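Local coordinates for YueI protein (Bacillus subtilis, PDB 2OHW) that is of unknown function but folds as a compact alpha/beta protein of the DUF1694 family, with helices packed against a four-stranded mixed sheet, at residues E25-L30 / D97-T102; R36-L41 / I108-A113; A40-Q45 / T102-V107; N64-I69 / P91-S96. All coordinates share one frame; numbering follows the deposited sequence.

How the contacts relate
Starting from the N terminus, helix 22-28 ends in the first segment of contact 1, which closes a long loop when residues 97-102 return to it. Strand 37-42 follows and pairs antiparallel with strand 104-110, through contact 2 at 36-41/108-113 and contact 3 at 40-45/102-107; these overlap at Ala-40 and Leu-41, like successive rungs of one ladder. Contact 1 crosses both, since its segments alternate with theirs, and it shares Thr-102 with contact 3. Contact 4 closes the shortest loop, joining strands 65-70 and 92-95, and lies within all the others. Backbone bonds between strands 104-110 and 65-70 unite the two strand pairs in a single sheet.

Contact 1 (E25-L30 / D97-T102); sequences ERHLFL and DLQFHT
Thr-102 reaches the end of helix 22-28, and each of its side-chain atoms meets segment 25-30. Its CB lies 3.7 Å from His-27 O. From there OG1, anti to the backbone N (chi1 174°), donates to Leu-28 O over 2.7 Å, arriving in the carbonyl plane on a lone pair. The other branch, CG2, sits in the crowded position between N and the carbonyl carbon and ends 3.8 Å from Leu-30 CD2, the two side chains crossing at about a right angle. The setting is a helix C terminus, where Phe-29 is the first residue to leave helical geometry and a hydroxyl from the loop joining strands 92-95 and 104-110 takes up a terminal carbonyl. His-27 O, one residue earlier, points in plane at the edge of the Phe-100 ring, 3.2 Å from CD2. A water 3.2 Å from His-27 O and 3.0 Å from Phe-100 O can donate to either, but need not serve both at once, as other acceptors compete for its hydrogens. Farther out, Gln-99 OE1 stands near the plane of the His-27 imidazole at its edge, 3.5 Å from NE2, with amide and ring 84° apart.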
loop_
_atom_site.group_PDB
_atom_site.type_symbol
_atom_site.label_atom_id
_atom_site.label_comp_id
_atom_site.label_asym_id
_atom_site.label_seq_id
_atom_site.Cartn_x
_atom_site.Cartn_y
_atom_site.Cartn_z
ATOM N N GLU A 25 4.217 -10.953 -5.629
ATOM C CA GLU A 25 4.363 -9.594 -5.138
ATOM C C GLU A 25 3.383 -8.657 -5.825
ATOM O O GLU A 25 2.734 -7.851 -5.158
ATOM C CB GLU A 25 5.796 -9.098 -5.333
ATOM C CG GLU A 25 6.809 -9.870 -4.479
ATOM C CD GLU A 25 8.245 -9.454 -4.706
ATOM O OE1 GLU A 25 8.479 -8.486 -5.462
ATOM O OE2 GLU A 25 9.151 -10.091 -4.116
ATOM N N ARG A 26 3.257 -8.783 -7.146
ATOM C CA ARG A 26 2.353 -7.915 -7.887
ATOM C C ARG A 26 0.910 -8.130 -7.466
ATOM O O ARG A 26 0.133 -7.177 -7.375
ATOM C CB ARG A 26 2.507 -8.122 -9.393
ATOM C CG ARG A 26 3.870 -7.702 -9.928
ATOM C CD ARG A 26 3.843 -7.596 -11.447
ATOM N NE ARG A 26 5.187 -7.519 -11.997
ATOM C CZ ARG A 26 5.880 -6.395 -12.137
ATOM N NH1 ARG A 26 5.364 -5.228 -11.756
ATOM N NH2 ARG A 26 7.102 -6.440 -12.656
ATOM N N HIS A 27 0.553 -9.384 -7.197
ATOM C CA HIS A 27 -0.804 -9.689 -6.759
ATOM C C HIS A 27 -1.129 -9.153 -5.363
ATOM O O HIS A 27 -2.294 -8.895 -5.067
ATOM C CB HIS A 27 -1.086 -11.186 -6.853
ATOM C CG HIS A 27 -1.054 -11.718 -8.256
ATOM N ND1 HIS A 27 -0.435 -12.904 -8.589
ATOM C CD2 HIS A 27 -1.567 -11.224 -9.409
ATOM C CE1 HIS A 27 -0.570 -13.120 -9.887
ATOM N NE2 HIS A 27 -1.250 -12.113 -10.408
ATOM N N LEU A 28 -0.112 -8.995 -4.511
ATOM C CA LEU A 28 -0.302 -8.384 -3.187
ATOM C C LEU A 28 -0.281 -6.845 -3.254
ATOM O O LEU A 28 -1.154 -6.175 -2.679
ATOM C CB LEU A 28 0.742 -8.885 -2.185
ATOM C CG LEU A 28 0.718 -8.245 -0.780
ATOM C CD1 LEU A 28 -0.591 -8.437 -0.046
ATOM C CD2 LEU A 28 1.868 -8.798 0.064
ATOM N N PHE A 29 0.729 -6.306 -3.940
ATOM C CA PHE A 29 1.018 -4.874 -3.908
ATOM C C PHE A 29 0.400 -4.046 -5.038
ATOM O O PHE A 29 0.993 -3.055 -5.500
ATOM C CB PHE A 29 2.531 -4.649 -3.819
ATOM C CG PHE A 29 3.139 -5.161 -2.533
ATOM C CD1 PHE A 29 2.907 -4.495 -1.330
ATOM C CD2 PHE A 29 3.948 -6.284 -2.531
ATOM C CE1 PHE A 29 3.469 -4.974 -0.136
ATOM C CE2 PHE A 29 4.522 -6.757 -1.350
ATOM C CZ PHE A 29 4.276 -6.108 -0.152
ATOM N N LEU A 30 -0.801 -4.448 -5.460
ATOM C CA LEU A 30 -1.577 -3.686 -6.455
ATOM C C LEU A 30 -0.795 -3.464 -7.747
ATOM O O LEU A 30 -0.904 -2.412 -8.389
ATOM C CB LEU A 30 -2.055 -2.346 -5.868
ATOM C CG LEU A 30 -2.992 -2.440 -4.660
ATOM C CD1 LEU A 30 -3.260 -1.051 -4.066
ATOM C CD2 LEU A 30 -4.293 -3.119 -5.045
ATOM N N ASP A 97 -8.122 -4.087 -12.175
ATOM C CA ASP A 97 -7.974 -5.465 -12.630
ATOM C C ASP A 97 -7.323 -6.309 -11.542
ATOM O O ASP A 97 -6.103 -6.466 -11.525
ATOM C CB ASP A 97 -7.139 -5.538 -13.920
ATOM C CG ASP A 97 -7.060 -6.956 -14.487
ATOM O OD1 ASP A 97 -8.023 -7.727 -14.285
ATOM O OD2 ASP A 97 -6.039 -7.307 -15.123
ATOM N N LEU A 98 -8.136 -6.847 -10.635
ATOM C CA LEU A 98 -7.638 -7.748 -9.597
ATOM C C LEU A 98 -8.058 -9.197 -9.835
ATOM O O LEU A 98 -9.243 -9.498 -9.949
ATOM C CB LEU A 98 -8.092 -7.297 -8.205
ATOM C CG LEU A 98 -7.828 -5.836 -7.798
ATOM C CD1 LEU A 98 -8.280 -5.585 -6.369
ATOM C CD2 LEU A 98 -6.358 -5.475 -7.958
ATOM N N GLN A 99 -7.060 -10.069 -9.937
ATOM C CA GLN A 99 -7.237 -11.511 -10.011
ATOM C C GLN A 99 -7.337 -12.097 -8.624
ATOM O O GLN A 99 -8.016 -13.104 -8.423
ATOM C CB GLN A 99 -6.023 -12.154 -10.661
ATOM C CG GLN A 99 -5.854 -11.856 -12.107
ATOM C CD GLN A 99 -4.474 -12.234 -12.598
ATOM O OE1 GLN A 99 -3.639 -11.365 -12.858
ATOM N NE2 GLN A 99 -4.217 -13.533 -12.701
ATOM N N PHE A 100 -6.623 -11.462 -7.690
ATOM C CA PHE A 100 -6.457 -11.907 -6.308
ATOM C C PHE A 100 -7.013 -10.838 -5.378
ATOM O O PHE A 100 -6.796 -9.635 -5.588
ATOM C CB PHE A 100 -4.957 -12.133 -6.036
ATOM C CG PHE A 100 -4.600 -12.379 -4.582
ATOM C CD1 PHE A 100 -4.989 -13.551 -3.936
ATOM C CD2 PHE A 100 -3.812 -11.458 -3.880
ATOM C CE1 PHE A 100 -4.636 -13.788 -2.601
ATOM C CE2 PHE A 100 -3.453 -11.688 -2.548
ATOM C CZ PHE A 100 -3.869 -12.852 -1.908
ATOM N N HIS A 101 -7.761 -11.274 -4.371
ATOM C CA HIS A 101 -8.211 -10.367 -3.336
ATOM C C HIS A 101 -6.949 -10.035 -2.566
ATOM O O HIS A 101 -6.227 -10.937 -2.146
ATOM C CB HIS A 101 -9.244 -11.038 -2.427
ATOM C CG HIS A 101 -10.240 -10.094 -1.829
ATOM N ND1 HIS A 101 -9.902 -8.837 -1.375
ATOM C CD2 HIS A 101 -11.567 -10.232 -1.595
ATOM C CE1 HIS A 101 -10.981 -8.238 -0.900
ATOM N NE2 HIS A 101 -12.005 -9.061 -1.023
ATOM N N THR A 102 -6.628 -8.755 -2.457
ATOM C CA THR A 102 -5.505 -8.340 -1.640
ATOM C C THR A 102 -6.045 -7.557 -0.457
ATOM O O THR A 102 -6.991 -6.801 -0.609
ATOM C CB THR A 102 -4.482 -7.468 -2.422
ATOM O OG1 THR A 102 -3.494 -6.984 -1.505
ATOM C CG2 THR A 102 -5.146 -6.238 -3.071
HETATM O O HOH W 1 -4.622 -8.302 -7.168
#

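Contact 2 (R36-L41 / I108-A113); sequences RVVLAL and IAADIA
Ile-108 O receives two backbone N-H groups from the neighbouring strand: a strong bond from Val-38 N at 2.8 Å, nearly along the C=O axis, and a weak one from Leu-39 N at 3.4 Å. The same residue also gives: Ile-108 N donates to Leu-39 O over 2.8 Å, nearly along the C=O axis. Further along, Ala-110 N donates to Arg-36 O, which also takes a CA-H contact from Ala-109. Two consecutive residues thus face one, the definition of a classic beta bulge, and the antiparallel register between strands 37-42 and 104-110 slips by one as the chain turns a corner at Val-38. The bulge brings the Val-38 side chain toward Ile-108, CB resting 4.1 Å from Ile-108 CG2. Ile-108 keeps CG1 anti to its carbonyl carbon (chi1 -60°), and that branch ends with CD1 4.3 Å from CD2 of Leu-39, its partner on the same face of the sheet. Helix 53-60 packs on this face, with Leu-59 touching Ile-108, and Ala-55 and Glu-58 touching Leu-39. Val-37 and Ala-109 look to the opposite face, where Phe-29 meets the valine. Where strand 104-110 ends, the Arg-36 chain, bent at chi2 (-144°), runs along the turn that follows. Its CD comes within 3.3 Å of Ala-110 O, and one face of the guanidinium lies over Ile-112 CA. Farther on, NH1 comes 3.2 Å from Ala-113 N, two donors that do not bond, with Ala-113 CB alongside.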
loop_
_atom_site.group_PDB
_atom_site.type_symbol
_atom_site.label_atom_id
_atom_site.label_comp_id
_atom_site.label_asym_id
_atom_site.label_seq_id
_atom_site.Cartn_x
_atom_site.Cartn_y
_atom_site.Cartn_z
ATOM N N ARG A 36 9.886 -2.007 -5.015
ATOM C CA ARG A 36 9.489 -0.635 -5.334
ATOM C C ARG A 36 8.548 -0.005 -4.287
ATOM O O ARG A 36 8.230 1.189 -4.350
ATOM C CB ARG A 36 8.881 -0.588 -6.738
ATOM C CG ARG A 36 9.854 -1.131 -7.845
ATOM C CD ARG A 36 9.729 -0.361 -9.134
ATOM N NE ARG A 36 10.392 -0.928 -10.327
ATOM C CZ ARG A 36 11.509 -1.661 -10.392
ATOM N NH1 ARG A 36 12.215 -1.979 -9.316
ATOM N NH2 ARG A 36 11.938 -2.079 -11.583
ATOM N N VAL A 37 8.128 -0.795 -3.308
ATOM C CA VAL A 37 7.139 -0.311 -2.356
ATOM C C VAL A 37 7.786 0.600 -1.317
ATOM O O VAL A 37 8.788 0.232 -0.689
ATOM C CB VAL A 37 6.389 -1.471 -1.674
ATOM C CG1 VAL A 37 5.408 -0.931 -0.647
ATOM C CG2 VAL A 37 5.651 -2.331 -2.722
ATOM N N VAL A 38 7.190 1.779 -1.139
ATOM C CA VAL A 38 7.593 2.747 -0.133
ATOM C C VAL A 38 6.727 2.624 1.125
ATOM O O VAL A 38 7.232 2.727 2.238
ATOM C CB VAL A 38 7.496 4.189 -0.709
ATOM C CG1 VAL A 38 7.746 5.228 0.361
ATOM C CG2 VAL A 38 8.494 4.365 -1.861
ATOM N N LEU A 39 5.426 2.391 0.955
ATOM C CA LEU A 39 4.516 2.260 2.090
ATOM C C LEU A 39 3.262 1.559 1.604
ATOM O O LEU A 39 2.828 1.750 0.463
ATOM C CB LEU A 39 4.162 3.630 2.667
ATOM C CG LEU A 39 3.512 3.697 4.066
ATOM C CD1 LEU A 39 4.576 3.525 5.165
ATOM C CD2 LEU A 39 2.868 5.053 4.208
ATOM N N ALA A 40 2.673 0.742 2.470
ATOM C CA ALA A 40 1.415 0.084 2.158
ATOM C C ALA A 40 0.494 0.187 3.363
ATOM O O ALA A 40 0.954 0.081 4.508
ATOM C CB ALA A 40 1.666 -1.359 1.792
ATOM N N LEU A 41 -0.797 0.412 3.108
ATOM C CA LEU A 41 -1.827 0.455 4.159
ATOM C C LEU A 41 -2.841 -0.636 3.871
ATOM O O LEU A 41 -3.182 -0.866 2.687
ATOM C CB LEU A 41 -2.562 1.781 4.115
ATOM C CG LEU A 41 -1.823 3.045 4.554
ATOM C CD1 LEU A 41 -2.771 4.236 4.399
ATOM C CD2 LEU A 41 -1.295 2.974 5.948
ATOM N N ILE A 108 2.066 3.008 -1.969
ATOM C CA ILE A 108 2.890 4.047 -2.568
ATOM C C ILE A 108 4.095 3.342 -3.158
ATOM O O ILE A 108 4.857 2.703 -2.427
ATOM C CB ILE A 108 3.310 5.123 -1.545
ATOM C CG1 ILE A 108 2.059 5.794 -0.958
ATOM C CG2 ILE A 108 4.238 6.175 -2.201
ATOM C CD1 ILE A 108 2.284 6.705 0.255
ATOM N N ALA A 109 4.241 3.420 -4.477
ATOM C CA ALA A 109 5.297 2.686 -5.184
ATOM C C ALA A 109 6.180 3.644 -5.951
ATOM O O ALA A 109 5.687 4.530 -6.653
ATOM C CB ALA A 109 4.684 1.668 -6.136
ATOM N N ALA A 110 7.484 3.444 -5.829
ATOM C CA ALA A 110 8.464 4.202 -6.605
ATOM C C ALA A 110 8.604 3.634 -8.014
ATOM O O ALA A 110 8.215 2.493 -8.294
ATOM C CB ALA A 110 9.809 4.204 -5.895
ATOM N N ASP A 111 9.176 4.427 -8.917
ATOM C CA ASP A 111 9.327 3.957 -10.298
ATOM C C ASP A 111 10.615 3.143 -10.485
ATOM O O ASP A 111 10.849 2.579 -11.564
ATOM C CB ASP A 111 9.239 5.123 -11.295
ATOM C CG ASP A 111 10.385 6.095 -11.161
ATOM O OD1 ASP A 111 11.024 6.123 -10.097
ATOM O OD2 ASP A 111 10.649 6.846 -12.131
ATOM N N ILE A 112 11.429 3.083 -9.429
ATOM C CA ILE A 112 12.644 2.264 -9.386
ATOM C C ILE A 112 12.748 1.499 -8.063
ATOM O O ILE A 112 11.981 1.742 -7.131
ATOM C CB ILE A 112 13.906 3.139 -9.554
ATOM C CG1 ILE A 112 14.031 4.133 -8.390
ATOM C CG2 ILE A 112 13.885 3.853 -10.910
ATOM C CD1 ILE A 112 15.314 4.979 -8.401
ATOM N N ALA A 113 13.706 0.579 -7.986
ATOM C CA ALA A 113 13.942 -0.199 -6.778
ATOM C C ALA A 113 14.467 0.695 -5.666
ATOM O O ALA A 113 15.493 1.361 -5.831
ATOM C CB ALA A 113 14.920 -1.335 -7.070
#

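Contact 3 (A40-Q45 / T102-V107); sequences ALTKGQ and TPLGIV
With chi1 at 67°, Thr-42 holds OG1 between its backbone N and carbonyl carbon, while Gln-45 sends CG anti to its own carbonyl carbon (chi1 -67°) and, extended at chi2, carries its amide to the Thr-42 N-H. The two residues then exchange bonds as a capping box: Gln-45 N donates to Thr-42 OG1 at 3.0 Å, and Thr-42 N donates to Gln-45 OE1 at 3.0 Å, in the amide plane on a lone pair. Ser-129 OG is a further partner of the threonine hydroxyl, and Ile-121 and Asp-123 accept from Gln-45 NE2. So strand 37-42 passes directly into helix 43-46 while still paired with strand 104-110. That pairing carries a classic beta bulge, since Leu-41 O takes a firm bond from Gly-105 N (2.8 Å) and a weak one from Ile-106 N (3.3 Å), and Leu-41 N returns a bond to Ile-106 O (2.9 Å). Two residues on, Lys-43 N donates to Pro-103 O, and the lysine CG passes close to the CA of Gly-105, which has no side chain in the way. Thr-102 opens the returning segment with an ST turn, its OG1 accepting from Leu-104 N at 3.2 Å and donating to Leu-28 O. Leu-104 in turn lays CD1 4.0 Å from Ala-40 CB.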
loop_
_atom_site.group_PDB
_atom_site.type_symbol
_atom_site.label_atom_id
_atom_site.label_comp_id
_atom_site.label_asym_id
_atom_site.label_seq_id
_atom_site.Cartn_x
_atom_site.Cartn_y
_atom_site.Cartn_z
ATOM N N ALA A 40 2.673 0.742 2.470
ATOM C CA ALA A 40 1.415 0.084 2.158
ATOM C C ALA A 40 0.494 0.187 3.363
ATOM O O ALA A 40 0.954 0.081 4.508
ATOM C CB ALA A 40 1.666 -1.359 1.792
ATOM N N LEU A 41 -0.797 0.412 3.108
ATOM C CA LEU A 41 -1.827 0.455 4.159
ATOM C C LEU A 41 -2.841 -0.636 3.871
ATOM O O LEU A 41 -3.182 -0.866 2.687
ATOM C CB LEU A 41 -2.562 1.781 4.115
ATOM C CG LEU A 41 -1.823 3.045 4.554
ATOM C CD1 LEU A 41 -2.771 4.236 4.399
ATOM C CD2 LEU A 41 -1.295 2.974 5.948
ATOM N N THR A 42 -3.340 -1.310 4.913
ATOM C CA THR A 42 -4.414 -2.278 4.704
ATOM C C THR A 42 -5.711 -1.539 4.372
ATOM O O THR A 42 -5.851 -0.331 4.646
ATOM C CB THR A 42 -4.689 -3.146 5.948
ATOM O OG1 THR A 42 -5.234 -2.329 6.995
ATOM C CG2 THR A 42 -3.425 -3.853 6.416
ATOM N N LYS A 43 -6.671 -2.267 3.800
ATOM C CA LYS A 43 -8.009 -1.692 3.596
ATOM C C LYS A 43 -8.574 -1.156 4.913
ATOM O O LYS A 43 -9.149 -0.070 4.951
ATOM C CB LYS A 43 -8.947 -2.703 2.939
ATOM C CG LYS A 43 -8.632 -2.959 1.474
ATOM C CD LYS A 43 -9.459 -4.123 0.899
ATOM C CE LYS A 43 -10.941 -3.878 1.084
ATOM N NZ LYS A 43 -11.373 -2.702 0.293
ATOM N N GLY A 44 -8.375 -1.900 5.999
ATOM C CA GLY A 44 -8.867 -1.455 7.298
ATOM C C GLY A 44 -8.272 -0.126 7.735
ATOM O O GLY A 44 -8.967 0.721 8.270
ATOM N N GLN A 45 -6.969 0.055 7.503
ATOM C CA GLN A 45 -6.331 1.341 7.791
ATOM C C GLN A 45 -6.870 2.450 6.893
ATOM O O GLN A 45 -7.108 3.579 7.349
ATOM C CB GLN A 45 -4.807 1.205 7.672
ATOM C CG GLN A 45 -4.221 0.314 8.755
ATOM C CD GLN A 45 -2.719 0.136 8.586
ATOM O OE1 GLN A 45 -2.248 -0.224 7.511
ATOM N NE2 GLN A 45 -1.959 0.387 9.661
ATOM N N THR A 102 -6.628 -8.755 -2.457
ATOM C CA THR A 102 -5.505 -8.340 -1.640
ATOM C C THR A 102 -6.045 -7.557 -0.457
ATOM O O THR A 102 -6.991 -6.801 -0.609
ATOM C CB THR A 102 -4.482 -7.468 -2.422
ATOM O OG1 THR A 102 -3.494 -6.984 -1.505
ATOM C CG2 THR A 102 -5.146 -6.238 -3.071
ATOM N N PRO A 103 -5.424 -7.711 0.721
ATOM C CA PRO A 103 -5.877 -6.940 1.880
ATOM C C PRO A 103 -5.356 -5.505 1.862
ATOM O O PRO A 103 -5.708 -4.730 2.737
ATOM C CB PRO A 103 -5.230 -7.688 3.049
ATOM C CG PRO A 103 -3.969 -8.230 2.474
ATOM C CD PRO A 103 -4.302 -8.607 1.060
ATOM N N LEU A 104 -4.499 -5.163 0.900
ATOM C CA LEU A 104 -3.913 -3.810 0.848
ATOM C C LEU A 104 -4.871 -2.837 0.185
ATOM O O LEU A 104 -5.445 -3.145 -0.867
ATOM C CB LEU A 104 -2.537 -3.826 0.159
ATOM C CG LEU A 104 -1.540 -4.723 0.914
ATOM C CD1 LEU A 104 -0.176 -4.607 0.303
ATOM C CD2 LEU A 104 -1.485 -4.400 2.414
ATOM N N GLY A 105 -5.020 -1.660 0.786
ATOM C CA GLY A 105 -5.904 -0.600 0.292
ATOM C C GLY A 105 -5.166 0.441 -0.523
ATOM O O GLY A 105 -5.672 0.924 -1.527
ATOM N N ILE A 106 -3.962 0.786 -0.087
ATOM C CA ILE A 106 -3.157 1.804 -0.746
ATOM C C ILE A 106 -1.725 1.312 -0.755
ATOM O O ILE A 106 -1.272 0.694 0.228
ATOM C CB ILE A 106 -3.276 3.166 -0.001
ATOM C CG1 ILE A 106 -4.520 3.908 -0.510
ATOM C CG2 ILE A 106 -1.985 3.972 -0.057
ATOM C CD1 ILE A 106 -4.865 5.126 0.279
ATOM N N VAL A 107 -1.044 1.514 -1.882
ATOM C CA VAL A 107 0.396 1.244 -1.979
ATOM C C VAL A 107 1.045 2.461 -2.622
ATOM O O VAL A 107 0.605 2.908 -3.679
ATOM C CB VAL A 107 0.690 -0.006 -2.844
ATOM C CG1 VAL A 107 2.186 -0.188 -3.068
ATOM C CG2 VAL A 107 0.099 -1.265 -2.205
#

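Contact 4 (N64-I69 / P91-S96); sequences NVTLLI and PFKIVS
Side chains of strands 65-70 and 92-95 pair across a parallel ladder, alternating between its two faces. On one face Leu-67 and Phe-92 cross obliquely, CB to CB at 4.0 Å. Phe-92 keeps CG in the crowded position between N and carbonyl carbon (chi1 69°), so its ring swings away from Leu-67, and CD1 meets Ile-69 CD1 at 4.1 Å. Ile-69 in turn stands beside Ile-94, with CB of the former 4.4 Å from CG1 of the latter. Helix 75-87, the connection of this beta-alpha-beta unit, packs on the same face: Ala-85 touches Leu-67, Ile-82 touches Phe-92, and Tyr-78 touches both isoleucines. On the other face Leu-68 and Lys-93 run alongside each other in the same direction, with CD2 of the leucine 4.0 Å from CB of the lysine. The lysine runs on extended, its CG passing 3.9 Å from Thr-66 CG2 at an oblique crossing. Thr-66 meets Pro-91 at about a right angle, OG1 against the ring's CG. Beneath the side chains the backbones, 30° apart in direction, alternate as donors and acceptors: Leu-67 N to Pro-91 O, Lys-93 N to Leu-67 O at 2.9 Å, Ile-69 N to Lys-93 O, and Val-95 N to Ile-69 O at 2.8 Å. Since the side chains meet mainly through carbon atoms and form no hydrogen bonds with each other across the strands, directional holding rests on these four main-chain bonds, while the aliphatic run of Lys-93 adds apolar contact on the outermost strand.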
loop_
_atom_site.group_PDB
_atom_site.type_symbol
_atom_site.label_atom_id
_atom_site.label_comp_id
_atom_site.label_asym_id
_atom_site.label_seq_id
_atom_site.Cartn_x
_atom_site.Cartn_y
_atom_site.Cartn_z
ATOM N N ASN A 64 9.210 10.666 -7.756
ATOM C CA ASN A 64 8.756 9.738 -8.778
ATOM C C ASN A 64 8.085 8.501 -8.178
ATOM O O ASN A 64 8.484 7.368 -8.433
ATOM C CB ASN A 64 9.908 9.379 -9.724
ATOM C CG ASN A 64 10.459 10.597 -10.463
ATOM O OD1 ASN A 64 11.651 10.664 -10.766
ATOM N ND2 ASN A 64 9.596 11.565 -10.746
ATOM N N VAL A 65 7.076 8.749 -7.353
ATOM C CA VAL A 65 6.228 7.676 -6.850
ATOM C C VAL A 65 4.822 7.847 -7.404
ATOM O O VAL A 65 4.459 8.925 -7.900
ATOM C CB VAL A 65 6.184 7.600 -5.298
ATOM C CG1 VAL A 65 7.580 7.347 -4.715
ATOM C CG2 VAL A 65 5.528 8.837 -4.681
ATOM N N THR A 66 4.048 6.772 -7.313
ATOM C CA THR A 66 2.632 6.786 -7.652
ATOM C C THR A 66 1.844 6.289 -6.449
ATOM O O THR A 66 2.284 5.382 -5.742
ATOM C CB THR A 66 2.349 5.890 -8.866
ATOM O OG1 THR A 66 3.176 6.303 -9.969
ATOM C CG2 THR A 66 0.880 5.955 -9.296
ATOM N N LEU A 67 0.677 6.879 -6.240
ATOM C CA LEU A 67 -0.275 6.371 -5.268
ATOM C C LEU A 67 -1.217 5.352 -5.940
ATOM O O LEU A 67 -2.040 5.714 -6.791
ATOM C CB LEU A 67 -1.059 7.544 -4.666
ATOM C CG LEU A 67 -2.231 7.162 -3.767
ATOM C CD1 LEU A 67 -1.711 6.465 -2.530
ATOM C CD2 LEU A 67 -3.060 8.394 -3.398
ATOM N N LEU A 68 -1.072 4.079 -5.574
ATOM C CA LEU A 68 -1.919 3.001 -6.082
ATOM C C LEU A 68 -3.046 2.758 -5.072
ATOM O O LEU A 68 -2.781 2.646 -3.861
ATOM C CB LEU A 68 -1.109 1.718 -6.245
ATOM C CG LEU A 68 0.134 1.788 -7.157
ATOM C CD1 LEU A 68 0.840 0.439 -7.205
ATOM C CD2 LEU A 68 -0.259 2.225 -8.566
ATOM N N ILE A 69 -4.287 2.689 -5.574
ATOM C CA ILE A 69 -5.479 2.573 -4.730
ATOM C C ILE A 69 -6.252 1.341 -5.168
ATOM O O ILE A 69 -6.505 1.148 -6.359
ATOM C CB ILE A 69 -6.367 3.807 -4.896
ATOM C CG1 ILE A 69 -5.639 5.055 -4.412
ATOM C CG2 ILE A 69 -7.694 3.636 -4.149
ATOM C CD1 ILE A 69 -6.208 6.338 -5.017
ATOM N N PRO A 91 1.061 11.449 -8.833
ATOM C CA PRO A 91 -0.076 10.902 -9.567
ATOM C C PRO A 91 -0.701 9.737 -8.816
ATOM O O PRO A 91 -0.044 9.118 -7.983
ATOM C CB PRO A 91 0.555 10.428 -10.875
ATOM C CG PRO A 91 1.940 10.101 -10.520
ATOM C CD PRO A 91 2.343 11.105 -9.470
ATOM N N PHE A 92 -1.964 9.455 -9.106
ATOM C CA PHE A 92 -2.601 8.274 -8.549
ATOM C C PHE A 92 -3.211 7.397 -9.624
ATOM O O PHE A 92 -3.529 7.859 -10.737
ATOM C CB PHE A 92 -3.657 8.659 -7.512
ATOM C CG PHE A 92 -4.870 9.344 -8.085
ATOM C CD1 PHE A 92 -5.971 8.595 -8.484
ATOM C CD2 PHE A 92 -4.936 10.734 -8.177
ATOM C CE1 PHE A 92 -7.103 9.206 -9.003
ATOM C CE2 PHE A 92 -6.086 11.360 -8.708
ATOM C CZ PHE A 92 -7.152 10.596 -9.108
ATOM N N LYS A 93 -3.390 6.132 -9.270
ATOM C CA LYS A 93 -4.018 5.152 -10.155
ATOM C C LYS A 93 -4.970 4.319 -9.325
ATOM O O LYS A 93 -4.596 3.824 -8.267
ATOM C CB LYS A 93 -2.957 4.247 -10.807
ATOM C CG LYS A 93 -1.959 4.976 -11.717
ATOM C CD LYS A 93 -1.123 4.006 -12.577
ATOM C CE LYS A 93 -0.127 4.769 -13.452
ATOM N NZ LYS A 93 0.886 3.890 -14.109
ATOM N N ILE A 94 -6.200 4.170 -9.797
ATOM C CA ILE A 94 -7.127 3.233 -9.176
ATOM C C ILE A 94 -6.976 1.879 -9.874
ATOM O O ILE A 94 -7.212 1.745 -11.087
ATOM C CB ILE A 94 -8.586 3.760 -9.199
ATOM C CG1 ILE A 94 -8.700 5.042 -8.358
ATOM C CG2 ILE A 94 -9.527 2.702 -8.661
ATOM C CD1 ILE A 94 -9.825 5.972 -8.777
ATOM N N VAL A 95 -6.504 0.894 -9.119
ATOM C CA VAL A 95 -6.193 -0.426 -9.658
ATOM C C VAL A 95 -7.461 -1.282 -9.649
ATOM O O VAL A 95 -8.006 -1.577 -8.584
ATOM C CB VAL A 95 -5.013 -1.070 -8.880
ATOM C CG1 VAL A 95 -4.676 -2.463 -9.436
ATOM C CG2 VAL A 95 -3.806 -0.165 -8.937
ATOM N N SER A 96 -7.933 -1.630 -10.849
ATOM C CA SER A 96 -9.261 -2.239 -11.066
ATOM C C SER A 96 -9.231 -3.679 -11.570
ATOM O O SER A 96 -10.214 -4.412 -11.413
ATOM C CB SER A 96 -10.104 -1.389 -12.022
ATOM O OG SER A 96 -9.469 -1.232 -13.285
#